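Local coordinates for putative mannose-1-phosphate guanylyl transferase (Thermus thermophilus, PDB 2CU2), which probably transfers a guanylyl group from GTP to mannose 1-phosphate, yielding the activated sugar GDP-mannose, at residues A[261-266]-A[318-323]; A[146-151]-A[253-258]; A[30-35]-A[109-114]. One frame throughout, in Å; residues are numbered along the deposited sequence.

Contact 1. Residues A[261-266]-A[318-323]; sequences ALERVF and VPKDWA
Glu263 and Lys320 make this contact by themselves, with their CA atoms 9.2 Å apart. The interaction is ionic. Lys320 NZ donates a hydrogen bond to Glu263 OE1 at 2.8 Å, and the bond is also a salt bridge. It uses the syn lone pair of OE1, on the side of the other carboxylate oxygen. That second oxygen stays farther off, with Glu263 OE2 3.5 Å from Lys320 NZ, so the ammonium favours one oxygen instead of straddling both.

Van der Waals contact is slight and accompanies the charge pair. The methylenes of Lys320 brush the same oxygen, CD and CE each lying 3.4 Å from Glu263 OE1, and only about 80 Å² is buried in all. Both side chains are long enough to meet because they are stretched out. Glu263 has CG anti to its backbone N (chi1 174°) and runs on extended from the helix 261-266. Lys320 starts with CG between its backbone N and carbonyl carbon (chi1 64°), then extends until the two chains cross at about a right angle.

Further polar partners hold both ends. Lys320 NZ also gives a hydrogen bond to the carbonyl oxygen of Gly288, while Glu263 OE2 forms a salt bridge with Arg260.

A carboxylate set between a lysine and an arginine should be stabilised in its ionised form. The chemistry implies an electrostatic tie at the surface, joining the last helix of the nucleotidyltransferase region to the 3-10 turn just past strand 314-319 in the C-terminal beta-helix-like domain.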
# COMPACT_ATOMS: atom_id res chain seq x y z
N ALA A 261 11.46 6.67 -12.44
CA ALA A 261 11.44 7.71 -13.46
C ALA A 261 10.55 8.89 -13.05
O ALA A 261 10.72 10.02 -13.50
CB ALA A 261 10.91 7.09 -14.75
N LEU A 262 9.55 8.58 -12.21
CA LEU A 262 8.66 9.64 -11.75
C LEU A 262 9.43 10.74 -11.03
O LEU A 262 9.14 11.92 -11.15
CB LEU A 262 7.63 9.01 -10.81
CG LEU A 262 6.36 8.57 -11.54
CD1 LEU A 262 6.60 7.39 -12.49
CD2 LEU A 262 5.24 8.12 -10.59
N GLU A 263 10.41 10.31 -10.24
CA GLU A 263 11.21 11.27 -9.50
C GLU A 263 12.05 12.10 -10.47
O GLU A 263 12.10 13.32 -10.37
CB GLU A 263 12.11 10.54 -8.51
CG GLU A 263 13.09 11.44 -7.79
CD GLU A 263 13.87 10.69 -6.72
OE1 GLU A 263 13.25 10.17 -5.77
OE2 GLU A 263 15.11 10.61 -6.84
N ARG A 264 12.69 11.43 -11.42
CA ARG A 264 13.52 12.11 -12.41
C ARG A 264 12.68 13.11 -13.19
O ARG A 264 13.09 14.26 -13.40
CB ARG A 264 14.15 11.10 -13.37
CG ARG A 264 15.01 10.03 -12.70
CD ARG A 264 15.84 9.26 -13.71
NE ARG A 264 15.02 8.64 -14.75
CZ ARG A 264 14.93 7.32 -14.95
NH1 ARG A 264 15.62 6.48 -14.19
NH2 ARG A 264 14.16 6.85 -15.92
N VAL A 265 11.51 12.68 -13.62
CA VAL A 265 10.64 13.55 -14.38
C VAL A 265 10.26 14.80 -13.59
O VAL A 265 10.23 15.90 -14.14
CB VAL A 265 9.37 12.82 -14.85
CG1 VAL A 265 8.39 13.82 -15.46
CG2 VAL A 265 9.74 11.75 -15.87
N PHE A 266 9.99 14.66 -12.29
CA PHE A 266 9.59 15.85 -11.55
C PHE A 266 10.71 16.90 -11.53
O PHE A 266 10.48 18.11 -11.54
CB PHE A 266 9.21 15.41 -10.12
CG PHE A 266 7.72 15.22 -9.98
CD1 PHE A 266 7.05 14.33 -10.82
CD2 PHE A 266 7.01 15.92 -9.00
CE1 PHE A 266 5.67 14.18 -10.70
CE2 PHE A 266 5.63 15.75 -8.89
CZ PHE A 266 4.96 14.88 -9.74
N VAL A 318 8.72 -0.84 -2.67
CA VAL A 318 10.09 -1.21 -3.05
C VAL A 318 11.01 0.01 -2.99
O VAL A 318 10.59 1.11 -3.33
CB VAL A 318 10.12 -1.79 -4.50
CG1 VAL A 318 9.55 -0.76 -5.47
CG2 VAL A 318 11.55 -2.15 -4.90
N PRO A 319 12.27 -0.16 -2.53
CA PRO A 319 13.17 0.98 -2.57
C PRO A 319 13.39 1.45 -3.99
O PRO A 319 13.54 0.66 -4.92
CB PRO A 319 14.51 0.55 -1.97
CG PRO A 319 14.31 -0.76 -1.24
CD PRO A 319 12.94 -1.29 -1.90
N LYS A 320 13.38 2.78 -4.16
CA LYS A 320 13.37 3.28 -5.52
C LYS A 320 14.59 2.85 -6.33
O LYS A 320 14.57 2.80 -7.55
CB LYS A 320 13.20 4.80 -5.50
CG LYS A 320 14.36 5.54 -4.84
CD LYS A 320 14.04 7.01 -4.65
CE LYS A 320 15.26 7.85 -4.26
NZ LYS A 320 14.82 9.12 -3.69
N ASP A 321 15.70 2.54 -5.62
CA ASP A 321 16.88 2.09 -6.36
C ASP A 321 16.71 0.70 -6.97
O ASP A 321 17.43 0.30 -7.88
CB ASP A 321 18.13 2.17 -5.47
CG ASP A 321 17.98 1.31 -4.22
OD1 ASP A 321 17.13 0.42 -4.24
OD2 ASP A 321 18.76 1.49 -3.28
N TRP A 322 15.72 -0.06 -6.44
CA TRP A 322 15.48 -1.39 -6.98
C TRP A 322 14.25 -1.43 -7.89
O TRP A 322 13.65 -2.47 -8.12
CB TRP A 322 15.30 -2.35 -5.80
CG TRP A 322 15.86 -3.69 -6.11
CD1 TRP A 322 16.92 -3.97 -7.00
CD2 TRP A 322 15.45 -4.95 -5.53
NE1 TRP A 322 17.23 -5.30 -7.02
CE2 TRP A 322 16.29 -5.95 -6.08
CE3 TRP A 322 14.47 -5.31 -4.60
CZ2 TRP A 322 16.12 -7.28 -5.70
CZ3 TRP A 322 14.31 -6.63 -4.22
CH2 TRP A 322 15.13 -7.62 -4.78
N ALA A 323 13.86 -0.27 -8.41
CA ALA A 323 12.68 -0.15 -9.26
C ALA A 323 12.61 -1.14 -10.43
O ALA A 323 11.52 -1.60 -10.78
CB ALA A 323 12.57 1.29 -9.79

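Contact 2. Residues A[146-151]-A[253-258]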
# COMPACT_ATOMS: atom_id res chain seq x y z
N THR A 146 22.11 3.02 -17.95
CA THR A 146 22.54 1.78 -18.60
C THR A 146 21.47 1.12 -19.47
O THR A 146 21.77 0.21 -20.24
CB THR A 146 22.99 0.75 -17.55
OG1 THR A 146 21.87 0.36 -16.74
CG2 THR A 146 24.06 1.35 -16.65
N GLU A 147 20.22 1.58 -19.36
CA GLU A 147 19.14 0.99 -20.15
C GLU A 147 18.86 1.71 -21.46
O GLU A 147 18.03 1.27 -22.25
CB GLU A 147 17.86 0.93 -19.32
CG GLU A 147 17.89 -0.12 -18.23
CD GLU A 147 18.29 -1.49 -18.77
OE1 GLU A 147 17.66 -1.97 -19.73
OE2 GLU A 147 19.23 -2.09 -18.22
N TYR A 148 19.54 2.83 -21.69
CA TYR A 148 19.33 3.58 -22.92
C TYR A 148 20.38 3.26 -23.96
O TYR A 148 21.45 2.71 -23.66
CB TYR A 148 19.39 5.08 -22.67
CG TYR A 148 18.31 5.65 -21.78
CD1 TYR A 148 17.21 4.88 -21.41
CD2 TYR A 148 18.37 6.97 -21.35
CE1 TYR A 148 16.18 5.42 -20.63
CE2 TYR A 148 17.35 7.52 -20.57
CZ TYR A 148 16.26 6.74 -20.22
OH TYR A 148 15.26 7.28 -19.46
N GLY A 149 20.06 3.61 -25.20
CA GLY A 149 21.01 3.45 -26.28
C GLY A 149 21.63 4.84 -26.40
O GLY A 149 21.01 5.83 -26.02
N TYR A 150 22.86 4.91 -26.90
CA TYR A 150 23.54 6.18 -27.07
C TYR A 150 23.93 6.36 -28.53
O TYR A 150 23.92 5.40 -29.30
CB TYR A 150 24.81 6.23 -26.20
CG TYR A 150 24.54 6.30 -24.71
CD1 TYR A 150 23.92 5.25 -24.04
CD2 TYR A 150 24.92 7.42 -23.97
CE1 TYR A 150 23.68 5.31 -22.67
CE2 TYR A 150 24.69 7.50 -22.60
CZ TYR A 150 24.07 6.44 -21.96
OH TYR A 150 23.80 6.51 -20.62
N ILE A 151 24.27 7.59 -28.90
CA ILE A 151 24.67 7.91 -30.27
C ILE A 151 25.98 8.71 -30.27
O ILE A 151 26.14 9.64 -29.48
CB ILE A 151 23.62 8.76 -30.99
CG1 ILE A 151 22.25 8.05 -30.97
CG2 ILE A 151 24.06 9.00 -32.43
CD1 ILE A 151 21.13 8.89 -31.56
N TRP A 253 13.46 15.09 -20.85
CA TRP A 253 13.03 13.85 -21.50
C TRP A 253 13.39 12.61 -20.69
O TRP A 253 14.49 12.45 -20.17
CB TRP A 253 13.69 13.79 -22.88
CG TRP A 253 13.43 12.48 -23.52
CD1 TRP A 253 12.33 12.15 -24.35
CD2 TRP A 253 14.26 11.30 -23.45
NE1 TRP A 253 12.41 10.88 -24.82
CE2 TRP A 253 13.65 10.31 -24.25
CE3 TRP A 253 15.46 11.01 -22.79
CZ2 TRP A 253 14.24 9.06 -24.37
CZ3 TRP A 253 16.05 9.76 -22.92
CH2 TRP A 253 15.43 8.78 -23.71
N ASP A 254 12.39 11.72 -20.55
CA ASP A 254 12.61 10.45 -19.86
C ASP A 254 11.78 9.34 -20.51
O ASP A 254 10.66 9.56 -20.96
CB ASP A 254 12.20 10.61 -18.40
CG ASP A 254 13.01 9.67 -17.52
OD1 ASP A 254 12.77 8.47 -17.60
OD2 ASP A 254 13.86 10.15 -16.77
N ASP A 255 12.36 8.14 -20.59
CA ASP A 255 11.60 7.05 -21.21
C ASP A 255 10.53 6.50 -20.26
O ASP A 255 9.66 5.72 -20.65
CB ASP A 255 12.57 5.96 -21.68
CG ASP A 255 13.01 5.07 -20.51
OD1 ASP A 255 13.31 3.91 -20.77
OD2 ASP A 255 13.08 5.56 -19.39
N VAL A 256 10.62 6.91 -18.98
CA VAL A 256 9.68 6.44 -17.97
C VAL A 256 9.65 4.91 -17.87
O VAL A 256 8.60 4.28 -17.87
CB VAL A 256 8.28 6.96 -18.30
CG1 VAL A 256 7.37 6.79 -17.09
CG2 VAL A 256 8.34 8.43 -18.68
N GLY A 257 10.85 4.31 -17.80
CA GLY A 257 10.95 2.85 -17.82
C GLY A 257 10.52 2.22 -16.50
O GLY A 257 10.01 1.10 -16.44
N ASN A 258 10.73 2.89 -15.37
CA ASN A 258 10.33 2.35 -14.08
C ASN A 258 9.83 3.44 -13.13
O ASN A 258 9.86 4.63 -13.43
CB ASN A 258 11.54 1.64 -13.47
CG ASN A 258 12.63 2.64 -13.20
OD1 ASN A 258 12.41 3.69 -12.61
ND2 ASN A 258 13.85 2.29 -13.64
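Tyr148 meets Trp253 over one ring face and Asp255 at its edge, and it carries most of the 170 Å² buried between the two segments. The tight part lies at the phenol end. Tyr148 OH donates a hydrogen bond of 2.8 Å to Asp255 OD2, arriving from above the carboxylate plane, 67° out of it. Relative to the ring, the same oxygen sits at the edge, in plane, and the carboxylate is turned steeply against the ring. The other oxygen closes on the ring edge, with Asp255 OD1 3.2 Å from Tyr148 CE1. Asp255 CG stands between its backbone N and carbonyl carbon (chi1 80°), a torsion that goes with OD2 lying near Gly257 N, from which it accepts a weak hydrogen bond of 3.0 Å.

That face of Tyr148 receives the six-membered ring of Trp253 in an offset edge-to-face pair. The centroids are 5.2 Å apart, the planes meet at 60°, and Tyr148 CE2 comes within 3.5 Å of Trp253 CZ3. Trp185 adds another edge-to-face partner for Tyr148, and His110 meets the Trp253 ring.

The looser side is that of Glu147. Its CB starts toward 253-258, but Glu147 CB, its nearest side-chain atom, is still 5.6 Å from Asp255 OD1, and the rest of the chain leads away to a salt bridge with Lys169.

Asp254 OD1 accepts a 3.0 Å bond from Val256 N through its anti lone pair, and its charge is paired with Arg264. That bond defines an Asx turn that begins at the last residue of strand 253-254, in the Trp-X-Asp-X-Gly loop familiar from sugar-phosphate nucleotidyltransferases of the GT-A type.

Contact 3. Residues A[30-35]-A[109-114]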
# COMPACT_ATOMS: atom_id res chain seq x y z
N PRO A 30 -2.50 6.56 -16.71
CA PRO A 30 -2.67 7.93 -16.23
C PRO A 30 -1.54 8.32 -15.28
O PRO A 30 -1.52 7.95 -14.12
CB PRO A 30 -4.01 8.01 -15.51
CG PRO A 30 -4.37 6.60 -15.06
CD PRO A 30 -3.50 5.71 -16.07
N LEU A 31 -0.56 9.07 -15.82
CA LEU A 31 0.64 9.36 -15.05
C LEU A 31 0.78 10.85 -14.69
O LEU A 31 0.24 11.34 -13.70
CB LEU A 31 1.86 8.91 -15.85
CG LEU A 31 2.19 7.43 -15.61
CD1 LEU A 31 3.37 6.96 -16.46
CD2 LEU A 31 2.57 7.14 -14.16
N PHE A 32 1.56 11.57 -15.52
CA PHE A 32 1.86 12.98 -15.24
C PHE A 32 0.68 13.91 -15.59
O PHE A 32 0.11 13.85 -16.67
CB PHE A 32 3.09 13.38 -16.05
CG PHE A 32 4.24 12.49 -15.68
CD1 PHE A 32 4.83 12.60 -14.43
CD2 PHE A 32 4.72 11.56 -16.60
CE1 PHE A 32 5.90 11.78 -14.10
CE2 PHE A 32 5.79 10.75 -16.26
CZ PHE A 32 6.39 10.85 -15.01
N GLU A 33 0.26 14.76 -14.63
CA GLU A 33 -0.88 15.63 -14.89
C GLU A 33 -2.18 14.84 -15.04
O GLU A 33 -3.22 15.37 -15.43
CB GLU A 33 -0.60 16.44 -16.16
CG GLU A 33 0.34 17.62 -15.91
CD GLU A 33 0.47 18.45 -17.17
OE1 GLU A 33 -0.51 18.59 -17.88
OE2 GLU A 33 1.56 18.98 -17.40
N GLY A 34 -2.13 13.55 -14.72
CA GLY A 34 -3.31 12.69 -14.83
C GLY A 34 -3.53 12.20 -16.26
O GLY A 34 -4.52 11.54 -16.58
N LYS A 35 -2.58 12.56 -17.13
CA LYS A 35 -2.64 12.25 -18.56
C LYS A 35 -1.99 10.90 -18.86
O LYS A 35 -1.01 10.50 -18.26
CB LYS A 35 -1.92 13.36 -19.32
CG LYS A 35 -2.77 14.62 -19.47
CD LYS A 35 -2.30 15.51 -20.62
CE LYS A 35 -2.46 17.01 -20.30
NZ LYS A 35 -1.41 17.77 -20.98
N ASP A 109 5.39 6.31 -25.39
CA ASP A 109 5.54 6.04 -23.97
C ASP A 109 6.72 6.79 -23.34
O ASP A 109 7.40 6.31 -22.45
CB ASP A 109 5.70 4.52 -23.78
CG ASP A 109 6.99 4.04 -24.42
OD1 ASP A 109 7.24 4.41 -25.57
OD2 ASP A 109 7.70 3.25 -23.80
N HIS A 110 6.98 8.00 -23.88
CA HIS A 110 8.06 8.82 -23.33
C HIS A 110 7.52 10.12 -22.70
O HIS A 110 6.43 10.59 -23.02
CB HIS A 110 9.03 9.17 -24.47
CG HIS A 110 9.84 7.95 -24.82
ND1 HIS A 110 10.88 7.98 -25.68
CD2 HIS A 110 9.66 6.63 -24.38
CE1 HIS A 110 11.33 6.71 -25.76
NE2 HIS A 110 10.62 5.89 -24.98
N TYR A 111 8.29 10.68 -21.76
CA TYR A 111 7.92 11.96 -21.19
C TYR A 111 8.73 13.10 -21.81
O TYR A 111 9.94 13.01 -21.98
CB TYR A 111 8.15 11.92 -19.68
CG TYR A 111 8.05 13.29 -19.12
CD1 TYR A 111 6.80 13.84 -18.85
CD2 TYR A 111 9.20 14.06 -18.94
CE1 TYR A 111 6.70 15.14 -18.38
CE2 TYR A 111 9.10 15.37 -18.48
CZ TYR A 111 7.86 15.91 -18.20
OH TYR A 111 7.75 17.20 -17.74
N VAL A 112 8.04 14.18 -22.15
CA VAL A 112 8.65 15.37 -22.74
C VAL A 112 8.14 16.54 -21.92
O VAL A 112 6.93 16.68 -21.71
CB VAL A 112 8.24 15.52 -24.21
CG1 VAL A 112 8.73 16.86 -24.76
CG2 VAL A 112 8.84 14.36 -25.03
N GLY A 113 9.04 17.38 -21.43
CA GLY A 113 8.61 18.50 -20.61
C GLY A 113 8.52 19.85 -21.29
O GLY A 113 8.34 20.86 -20.60
N ASP A 114 8.64 19.89 -22.61
CA ASP A 114 8.55 21.16 -23.34
C ASP A 114 8.05 20.85 -24.75
O ASP A 114 8.84 20.58 -25.65
CB ASP A 114 9.94 21.82 -23.42
CG ASP A 114 9.87 23.27 -23.88
OD1 ASP A 114 8.95 23.62 -24.64
OD2 ASP A 114 10.77 24.05 -23.50
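Leu31 N donates to Lys35 O at 2.9 Å, the shortest polar bond within either segment, and Lys35 N donates to Phe32 O at 3.0 Å. The second bond closes a beta-turn around Glu33 and Gly34, whose positive phi values fit type I'. At the base of this turn the side chain of Phe32 sets out toward 109-114 and offers a ring face to the edge of Tyr111. The two rings form an edge-to-face pair, with centroids 5.2 Å apart and planes at 59°. Phe32 CD2 and Tyr111 CD1 are the closest atoms, at 3.8 Å, and the side-chain directions cross at about a right angle. Tyr111 reaches the pair with CG opposite its backbone N (chi1 168°).

Tyr111 belongs to the short strand 111-112, which pairs antiparallel with strand 253-254 in a two-stranded sheet. The contact thus sets the loop between strand 3-8 and helix 37-45 of the nucleotidyltransferase domain against that small sheet. Val265 of helix 261-266 touches both rings, and Phe32 also reaches Leu262 and Phe266 on the same helix.

Lys35 NZ and Glu33 OE1, 3.3 Å apart, form a salt bridge with a weak hydrogen bond.

Contact 1 lies about 13 Å from contact 2 and about 15 Å from contact 3, centre to centre; contacts 2 and 3 are also about 15 Å apart. They come in series along the chain, contact 3 closing first, then contact 2, then contact 1. Strands 111-112 and 253-254 are neighbours in one small sheet, tying contact 3 to contact 2. Helix 261-266 forms one side of contact 1 and touches the others: Arg264 NH2 forms a salt bridge of 2.7 Å with Asp254 OD1, and Val265 CG1 packs 3.5 Å from Phe32 CE1. It thus joins the small sheet and the loop at 30-35 to the C-terminal region, where contact 1 alone has a segment.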